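Local coordinates for protein polycyclic ketone monooxygenase (Myceliophthora thermophila, PDB 5MQ6) that uses FAD and NADPH to insert one oxygen atom beside the carbonyl of ketones, especially bulky polycyclic ones, giving esters or lactones, at residues R332-D337 with G629-M634. Numbering follows the deposited sequence.
Sequences RMLNLD and GMASYM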
loop_
_atom_site.group_PDB
_atom_site.type_symbol
_atom_site.label_atom_id
_atom_site.label_comp_id
_atom_site.label_asym_id
_atom_site.label_seq_id
_atom_site.Cartn_x
_atom_site.Cartn_y
_atom_site.Cartn_z
ATOM N N ARG A 332 5.803 9.995 -17.889
ATOM C CA ARG A 332 6.481 8.766 -17.646
ATOM C C ARG A 332 5.651 7.720 -16.868
ATOM O O ARG A 332 5.721 6.522 -17.133
ATOM C CB ARG A 332 7.794 9.078 -16.926
ATOM C CG ARG A 332 8.794 7.940 -16.953
ATOM C CD ARG A 332 10.085 8.430 -16.314
ATOM N NE ARG A 332 11.072 7.369 -16.388
ATOM C CZ ARG A 332 11.844 7.098 -17.425
ATOM N NH1 ARG A 332 12.654 6.087 -17.304
ATOM N NH2 ARG A 332 11.831 7.776 -18.557
ATOM N N MET A 333 4.891 8.193 -15.893
ATOM C CA MET A 333 4.072 7.366 -15.072
ATOM C C MET A 333 2.977 6.756 -15.930
ATOM O O MET A 333 2.608 5.590 -15.795
ATOM C CB MET A 333 3.439 8.201 -13.937
ATOM C CG MET A 333 4.367 8.521 -12.796
ATOM S SD MET A 333 3.671 9.423 -11.355
ATOM C CE MET A 333 2.773 10.657 -12.113
ATOM N N LEU A 334 2.470 7.571 -16.846
ATOM C CA LEU A 334 1.458 7.101 -17.817
ATOM C C LEU A 334 2.022 6.022 -18.762
ATOM O O LEU A 334 1.434 4.996 -18.969
ATOM C CB LEU A 334 0.934 8.314 -18.581
ATOM C CG LEU A 334 -0.085 9.173 -17.819
ATOM C CD1 LEU A 334 -0.162 10.547 -18.486
ATOM C CD2 LEU A 334 -1.446 8.518 -17.932
ATOM N N ASN A 335 3.209 6.271 -19.253
ATOM C CA ASN A 335 3.911 5.310 -20.089
ATOM C C ASN A 335 4.099 3.948 -19.400
ATOM O O ASN A 335 3.712 2.942 -19.934
ATOM C CB ASN A 335 5.228 5.940 -20.509
ATOM C CG ASN A 335 5.980 5.088 -21.477
ATOM O OD1 ASN A 335 6.810 4.235 -21.114
ATOM N ND2 ASN A 335 5.655 5.276 -22.726
ATOM N N LEU A 336 4.608 3.946 -18.166
ATOM C CA LEU A 336 4.741 2.745 -17.390
ATOM C C LEU A 336 3.368 2.042 -17.208
ATOM O O LEU A 336 3.222 0.853 -17.430
ATOM C CB LEU A 336 5.347 3.054 -16.009
ATOM C CG LEU A 336 5.411 1.892 -15.051
ATOM C CD1 LEU A 336 6.292 0.753 -15.626
ATOM C CD2 LEU A 336 6.056 2.416 -13.786
ATOM N N ASP A 337 2.383 2.789 -16.757
ATOM C CA ASP A 337 1.138 2.164 -16.462
ATOM C C ASP A 337 0.438 1.631 -17.726
ATOM O O ASP A 337 -0.447 0.773 -17.580
ATOM C CB ASP A 337 0.194 3.168 -15.787
ATOM C CG ASP A 337 -0.837 2.486 -14.907
ATOM O OD1 ASP A 337 -0.409 1.651 -14.013
ATOM O OD2 ASP A 337 -2.067 2.816 -15.089
ATOM N N GLY A 629 -8.658 1.343 -16.110
ATOM C CA GLY A 629 -7.341 1.880 -15.740
ATOM C C GLY A 629 -7.180 3.328 -15.330
ATOM O O GLY A 629 -8.078 4.218 -15.559
ATOM N N MET A 630 -6.014 3.594 -14.756
ATOM C CA MET A 630 -5.754 4.917 -14.155
ATOM C C MET A 630 -5.885 6.082 -15.168
ATOM O O MET A 630 -6.495 7.124 -14.873
ATOM C CB MET A 630 -4.421 4.956 -13.395
ATOM C CG MET A 630 -4.182 6.315 -12.726
ATOM S SD MET A 630 -5.327 6.640 -11.324
ATOM C CE MET A 630 -5.290 5.199 -10.376
ATOM N N ALA A 631 -5.366 5.924 -16.381
ATOM C CA ALA A 631 -5.395 7.048 -17.335
ATOM C C ALA A 631 -6.826 7.473 -17.608
ATOM O O ALA A 631 -7.132 8.673 -17.706
ATOM C CB ALA A 631 -4.723 6.671 -18.707
ATOM N N SER A 632 -7.688 6.461 -17.804
ATOM C CA SER A 632 -9.114 6.697 -18.076
ATOM C C SER A 632 -9.845 7.422 -16.886
ATOM O O SER A 632 -10.512 8.407 -17.084
ATOM C CB SER A 632 -9.783 5.367 -18.364
ATOM O OG SER A 632 -11.180 5.561 -18.568
ATOM N N TYR A 633 -9.670 6.947 -15.671
ATOM C CA TYR A 633 -10.154 7.618 -14.480
ATOM C C TYR A 633 -9.652 9.108 -14.393
ATOM O O TYR A 633 -10.451 10.084 -14.177
ATOM C CB TYR A 633 -9.735 6.763 -13.275
ATOM C CG TYR A 633 -9.976 7.347 -11.905
ATOM C CD1 TYR A 633 -11.252 7.653 -11.490
ATOM C CD2 TYR A 633 -8.910 7.577 -11.024
ATOM C CE1 TYR A 633 -11.506 8.122 -10.213
ATOM C CE2 TYR A 633 -9.091 8.064 -9.741
ATOM C CZ TYR A 633 -10.408 8.364 -9.334
ATOM O OH TYR A 633 -10.637 8.842 -8.088
ATOM N N MET A 634 -8.336 9.261 -14.584
ATOM C CA MET A 634 -7.725 10.589 -14.593
ATOM C C MET A 634 -8.373 11.547 -15.564
ATOM O O MET A 634 -8.621 12.715 -15.219
ATOM C CB MET A 634 -6.241 10.483 -14.935
ATOM C CG MET A 634 -5.449 11.778 -14.985
ATOM S SD MET A 634 -3.761 11.423 -15.563
ATOM C CE MET A 634 -4.212 11.296 -17.299
HETATM O O HOH W 1 -3.117 4.041 -16.895
#
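Leu334 meets Ala631 and Met634 through a single methyl group: its CD2 lies 3.8 Å from Ala631 CB and 4.0 Å from Met634 CE. Leu334 and Met634 reach toward each other tip to tip. The methionine has CG anti to its backbone N (chi1 -180°) and stays extended until a bend at chi3 (78°), which sets the terminal methyl against the leucine. Such sparse contact fits the 11.0 Å separation of the two segment axes, which run at 133°, closer to antiparallel than parallel.

Beside this apolar patch, Asp337 of helix 328-340 faces the first turn of helix 630-641, where Gly629 is the N-cap; its side chain is about 10 Å from the bound FAD, too far to touch it. Its OD2 is 3.6 Å from Met630 CB, but no direct hydrogen bond crosses the contact. A water accepts from Ala631 N at 3.0 Å; its 2.4 Å distance to Asp337 OD2 is implausibly short, leaving a bridge tentative. Phe543 of helix 541-562 touches both Leu334 and Met630.

With 164 Å² buried, both sides summed, the chemistry implies a thin, mixed junction: methyls meet on one part, while the water beside the carboxylate may link it to a helix N-terminus, whose dipole would probably favour the negative charge.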